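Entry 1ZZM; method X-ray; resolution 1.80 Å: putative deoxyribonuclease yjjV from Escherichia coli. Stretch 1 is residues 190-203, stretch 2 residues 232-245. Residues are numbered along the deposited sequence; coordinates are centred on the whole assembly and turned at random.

Stretch 1 190-203: TRDVIAKLPLASLL
Stretch 2 232-245: VLCELRREPADEIA

Thr190 to Ile194 are helical, with phi near -65° and psi from -30° to -51°; Ala195 is at -68/-25 and Lys196 at -97/-22. Leu197 and Pro198 are extended (-65/155 and -61/138). A 3-10 segment, 199-201, leads into a strand at 202-203. In the second stretch, helix 232-236 ends as Arg237 leaves helical phi/psi (-90/160). Glu239 and Pro240 are extended, and Pro240 is the N-cap of helix 241-245. The helix that begins stretch 1 and the helix through 232-236 approach to 9.6 Å between axes and cross at -71°. The nearest CA pairs are Ala195 with Leu236, 5.3 Å, and Leu199 with Ile244, 7.3 Å.

Arg237 (chi1 to chi3 all m, chi4 -157°) links the two stretches. Its NH1 donates to Ile194 O at 2.8 Å and to Leu197 O at 2.6 Å. Arg237 NH2 adds a weak bond to Leu197 O, 3.1 Å. These carbonyls lie at the guanidinium edge, so the charged group meets acceptors near its plane. Leu199 CD1 covers one face and Ala195 O the opposite face. Glu239 (m, p) holds the guanidinium from its own stretch: Arg237 NE to Glu239 OE1 is 3.0 Å, and Arg237 NH2 to Glu239 OE2 is a 2.9 Å salt bridge.

Apolar contacts extend the interface beyond Arg237. Ile194 (m, m) places CG2 3.4 Å from CD1 of Leu233 (t, p). Leu202 CD1 (m, t) lies 4.2 Å from the same Leu233 CD1. Ala195 CB is 4.3 Å from CB of Leu236 (m, t). The CA-to-CB bond of Leu199 (t, p) points toward the second stretch; its CD1 is 4.3 Å from CG2 of Ile244 (m, t). Arg191 (m, t, p, chi4 80°) lays a guanidinium face over Leu236 CD2, with NH2 at 3.6 Å from that atom.

One water donates to Ala195 O, 2.7 Å, and weakly to Leu236 O, 3.3 Å. Another accepts from Leu199 N, 2.9 Å, and donates weakly to Glu239 OE2, 3.4 Å.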

# COMPACT_ATOMS: atom_id res chain seq x y z
N THR A 190 -4.93 -12.69 -11.79
CA THR A 190 -5.35 -11.67 -10.84
C THR A 190 -6.48 -10.78 -11.38
O THR A 190 -7.33 -10.30 -10.61
CB THR A 190 -4.15 -10.84 -10.38
OG1 THR A 190 -3.21 -11.71 -9.73
CG2 THR A 190 -4.59 -9.77 -9.35
N ARG A 191 -6.53 -10.57 -12.69
CA ARG A 191 -7.60 -9.74 -13.24
C ARG A 191 -8.95 -10.37 -12.95
O ARG A 191 -9.91 -9.67 -12.63
CB ARG A 191 -7.44 -9.55 -14.76
CG ARG A 191 -6.19 -8.76 -15.16
CD ARG A 191 -5.82 -8.99 -16.64
NE ARG A 191 -6.91 -8.73 -17.58
CZ ARG A 191 -7.28 -7.52 -18.01
NH1 ARG A 191 -6.66 -6.43 -17.58
NH2 ARG A 191 -8.26 -7.39 -18.90
N ASP A 192 -9.03 -11.70 -13.02
CA ASP A 192 -10.28 -12.39 -12.76
C ASP A 192 -10.68 -12.26 -11.29
O ASP A 192 -11.86 -12.19 -10.97
CB ASP A 192 -10.19 -13.88 -13.14
CG ASP A 192 -10.15 -14.09 -14.63
OD1 ASP A 192 -10.76 -13.27 -15.37
OD2 ASP A 192 -9.53 -15.09 -15.07
N VAL A 193 -9.69 -12.23 -10.40
CA VAL A 193 -9.96 -12.10 -8.96
C VAL A 193 -10.51 -10.72 -8.70
O VAL A 193 -11.57 -10.55 -8.09
CB VAL A 193 -8.64 -12.27 -8.12
CG1 VAL A 193 -8.89 -11.92 -6.61
CG2 VAL A 193 -8.14 -13.65 -8.24
N ILE A 194 -9.80 -9.71 -9.21
CA ILE A 194 -10.22 -8.33 -9.00
C ILE A 194 -11.60 -8.07 -9.60
O ILE A 194 -12.37 -7.26 -9.10
CB ILE A 194 -9.17 -7.37 -9.58
CG1 ILE A 194 -7.87 -7.60 -8.84
CG2 ILE A 194 -9.60 -5.93 -9.42
CD1 ILE A 194 -7.94 -7.47 -7.32
N ALA A 195 -11.92 -8.76 -10.69
CA ALA A 195 -13.23 -8.59 -11.30
C ALA A 195 -14.34 -9.13 -10.39
O ALA A 195 -15.47 -8.68 -10.45
CB ALA A 195 -13.28 -9.33 -12.65
N LYS A 196 -14.01 -10.07 -9.52
CA LYS A 196 -15.03 -10.67 -8.66
C LYS A 196 -15.18 -10.14 -7.24
O LYS A 196 -16.24 -10.31 -6.62
CB LYS A 196 -14.82 -12.17 -8.59
CG LYS A 196 -14.70 -12.84 -9.94
CD LYS A 196 -14.31 -14.30 -9.79
CE LYS A 196 -13.95 -14.92 -11.14
NZ LYS A 196 -13.50 -16.33 -10.99
N LEU A 197 -14.14 -9.52 -6.71
CA LEU A 197 -14.23 -9.02 -5.34
C LEU A 197 -15.27 -7.91 -5.19
O LEU A 197 -15.60 -7.22 -6.15
CB LEU A 197 -12.86 -8.49 -4.88
CG LEU A 197 -11.69 -9.51 -4.85
CD1 LEU A 197 -10.34 -8.81 -4.53
CD2 LEU A 197 -11.99 -10.60 -3.81
N PRO A 198 -15.82 -7.74 -3.97
CA PRO A 198 -16.82 -6.71 -3.65
C PRO A 198 -16.14 -5.37 -3.92
O PRO A 198 -14.97 -5.17 -3.54
CB PRO A 198 -17.04 -6.86 -2.16
CG PRO A 198 -16.73 -8.33 -1.89
CD PRO A 198 -15.56 -8.63 -2.82
N LEU A 199 -16.85 -4.44 -4.54
CA LEU A 199 -16.26 -3.14 -4.83
C LEU A 199 -15.73 -2.41 -3.58
O LEU A 199 -14.77 -1.64 -3.66
CB LEU A 199 -17.30 -2.25 -5.51
CG LEU A 199 -16.77 -1.00 -6.22
CD1 LEU A 199 -15.60 -1.38 -7.15
CD2 LEU A 199 -17.91 -0.38 -7.06
N ALA A 200 -16.36 -2.65 -2.43
CA ALA A 200 -15.96 -1.98 -1.20
C ALA A 200 -14.64 -2.50 -0.69
O ALA A 200 -14.07 -1.92 0.23
CB ALA A 200 -17.02 -2.15 -0.11
N SER A 201 -14.12 -3.58 -1.28
CA SER A 201 -12.86 -4.08 -0.76
C SER A 201 -11.60 -3.58 -1.49
O SER A 201 -10.49 -3.85 -1.06
CB SER A 201 -12.84 -5.60 -0.81
OG SER A 201 -12.57 -6.05 -2.11
N LEU A 202 -11.80 -2.83 -2.57
CA LEU A 202 -10.69 -2.36 -3.40
C LEU A 202 -10.10 -0.97 -3.13
O LEU A 202 -10.81 -0.03 -2.82
CB LEU A 202 -11.12 -2.39 -4.87
CG LEU A 202 -11.78 -3.68 -5.37
CD1 LEU A 202 -12.07 -3.56 -6.87
CD2 LEU A 202 -10.86 -4.88 -5.09
N LEU A 203 -8.77 -0.87 -3.23
CA LEU A 203 -8.09 0.41 -3.11
C LEU A 203 -7.24 0.53 -4.37
O LEU A 203 -6.83 -0.49 -4.95
CB LEU A 203 -7.16 0.49 -1.89
CG LEU A 203 -7.85 0.48 -0.53
CD1 LEU A 203 -6.77 0.70 0.56
CD2 LEU A 203 -8.88 1.55 -0.46
N VAL A 232 -8.05 0.41 -16.57
CA VAL A 232 -8.07 -1.03 -16.75
C VAL A 232 -9.06 -1.69 -15.79
O VAL A 232 -9.75 -2.65 -16.16
CB VAL A 232 -6.67 -1.60 -16.58
CG1 VAL A 232 -6.70 -3.11 -16.61
CG2 VAL A 232 -5.78 -1.06 -17.69
N LEU A 233 -9.11 -1.20 -14.56
CA LEU A 233 -10.05 -1.75 -13.58
C LEU A 233 -11.48 -1.60 -14.09
O LEU A 233 -12.32 -2.46 -13.88
CB LEU A 233 -9.93 -1.02 -12.24
CG LEU A 233 -10.88 -1.48 -11.12
CD1 LEU A 233 -10.62 -2.94 -10.78
CD2 LEU A 233 -10.67 -0.57 -9.86
N CYS A 234 -11.76 -0.48 -14.76
CA CYS A 234 -13.10 -0.29 -15.29
C CYS A 234 -13.43 -1.33 -16.36
O CYS A 234 -14.59 -1.72 -16.51
CB CYS A 234 -13.25 1.10 -15.89
SG CYS A 234 -13.25 2.40 -14.68
N GLU A 235 -12.42 -1.78 -17.10
CA GLU A 235 -12.66 -2.78 -18.14
C GLU A 235 -12.99 -4.13 -17.51
O GLU A 235 -13.70 -4.94 -18.10
CB GLU A 235 -11.42 -2.91 -19.04
CG GLU A 235 -11.18 -1.71 -19.96
CD GLU A 235 -9.74 -1.63 -20.49
OE1 GLU A 235 -8.98 -2.62 -20.37
OE2 GLU A 235 -9.40 -0.55 -21.03
N LEU A 236 -12.47 -4.36 -16.31
CA LEU A 236 -12.70 -5.61 -15.61
C LEU A 236 -14.02 -5.66 -14.86
O LEU A 236 -14.62 -6.72 -14.69
CB LEU A 236 -11.61 -5.86 -14.57
CG LEU A 236 -10.20 -6.10 -15.09
CD1 LEU A 236 -9.21 -6.21 -13.92
CD2 LEU A 236 -10.24 -7.36 -15.91
N ARG A 237 -14.46 -4.51 -14.38
CA ARG A 237 -15.67 -4.46 -13.58
C ARG A 237 -16.94 -4.24 -14.37
O ARG A 237 -16.90 -3.73 -15.48
CB ARG A 237 -15.55 -3.34 -12.56
CG ARG A 237 -14.32 -3.49 -11.67
CD ARG A 237 -14.46 -4.72 -10.79
NE ARG A 237 -15.62 -4.62 -9.90
CZ ARG A 237 -15.74 -5.29 -8.75
NH1 ARG A 237 -14.76 -6.10 -8.36
NH2 ARG A 237 -16.85 -5.16 -8.02
N ARG A 238 -18.06 -4.60 -13.76
CA ARG A 238 -19.37 -4.38 -14.38
C ARG A 238 -19.88 -2.97 -14.08
O ARG A 238 -20.53 -2.35 -14.91
CB ARG A 238 -20.40 -5.40 -13.88
CG ARG A 238 -20.19 -6.82 -14.41
CD ARG A 238 -20.37 -6.89 -15.92
NE ARG A 238 -21.74 -6.61 -16.36
CZ ARG A 238 -22.74 -7.49 -16.37
NH1 ARG A 238 -22.54 -8.74 -15.95
NH2 ARG A 238 -23.95 -7.12 -16.79
N GLU A 239 -19.59 -2.45 -12.88
CA GLU A 239 -20.07 -1.12 -12.48
C GLU A 239 -19.56 -0.00 -13.37
O GLU A 239 -18.48 -0.11 -13.97
CB GLU A 239 -19.67 -0.80 -11.03
CG GLU A 239 -20.09 -1.83 -9.98
CD GLU A 239 -19.08 -2.96 -9.81
OE1 GLU A 239 -18.15 -3.09 -10.63
OE2 GLU A 239 -19.21 -3.75 -8.86
N PRO A 240 -20.34 1.08 -13.50
CA PRO A 240 -19.93 2.22 -14.33
C PRO A 240 -18.69 2.83 -13.68
O PRO A 240 -18.50 2.71 -12.47
CB PRO A 240 -21.11 3.18 -14.23
CG PRO A 240 -22.26 2.32 -13.79
CD PRO A 240 -21.63 1.34 -12.85
N ALA A 241 -17.88 3.49 -14.50
CA ALA A 241 -16.66 4.13 -14.04
C ALA A 241 -16.88 5.13 -12.91
O ALA A 241 -16.06 5.20 -11.99
CB ALA A 241 -15.94 4.82 -15.21
N ASP A 242 -17.95 5.92 -12.95
CA ASP A 242 -18.15 6.88 -11.88
C ASP A 242 -18.45 6.20 -10.55
O ASP A 242 -18.07 6.70 -9.50
CB ASP A 242 -19.24 7.89 -12.27
CG ASP A 242 -18.65 9.11 -13.00
OD1 ASP A 242 -17.83 8.93 -13.93
OD2 ASP A 242 -19.01 10.26 -12.64
N GLU A 243 -19.10 5.04 -10.60
CA GLU A 243 -19.40 4.33 -9.36
C GLU A 243 -18.10 3.72 -8.80
O GLU A 243 -17.88 3.69 -7.58
CB GLU A 243 -20.41 3.22 -9.61
CG GLU A 243 -20.96 2.65 -8.31
CD GLU A 243 -21.56 1.27 -8.51
OE1 GLU A 243 -22.26 1.06 -9.51
OE2 GLU A 243 -21.32 0.40 -7.64
N ILE A 244 -17.26 3.20 -9.69
CA ILE A 244 -16.00 2.60 -9.27
C ILE A 244 -15.09 3.67 -8.67
O ILE A 244 -14.53 3.48 -7.59
CB ILE A 244 -15.26 1.91 -10.45
CG1 ILE A 244 -16.12 0.77 -11.02
CG2 ILE A 244 -13.87 1.37 -9.95
CD1 ILE A 244 -15.55 0.21 -12.36
N ALA A 245 -14.94 4.79 -9.36
CA ALA A 245 -14.07 5.86 -8.86
C ALA A 245 -14.53 6.30 -7.48
O ALA A 245 -13.70 6.49 -6.58
CB ALA A 245 -14.09 7.03 -9.81
O HOH W 1 -16.84 -7.16 -12.27
O HOH W 2 -19.33 -5.32 -5.85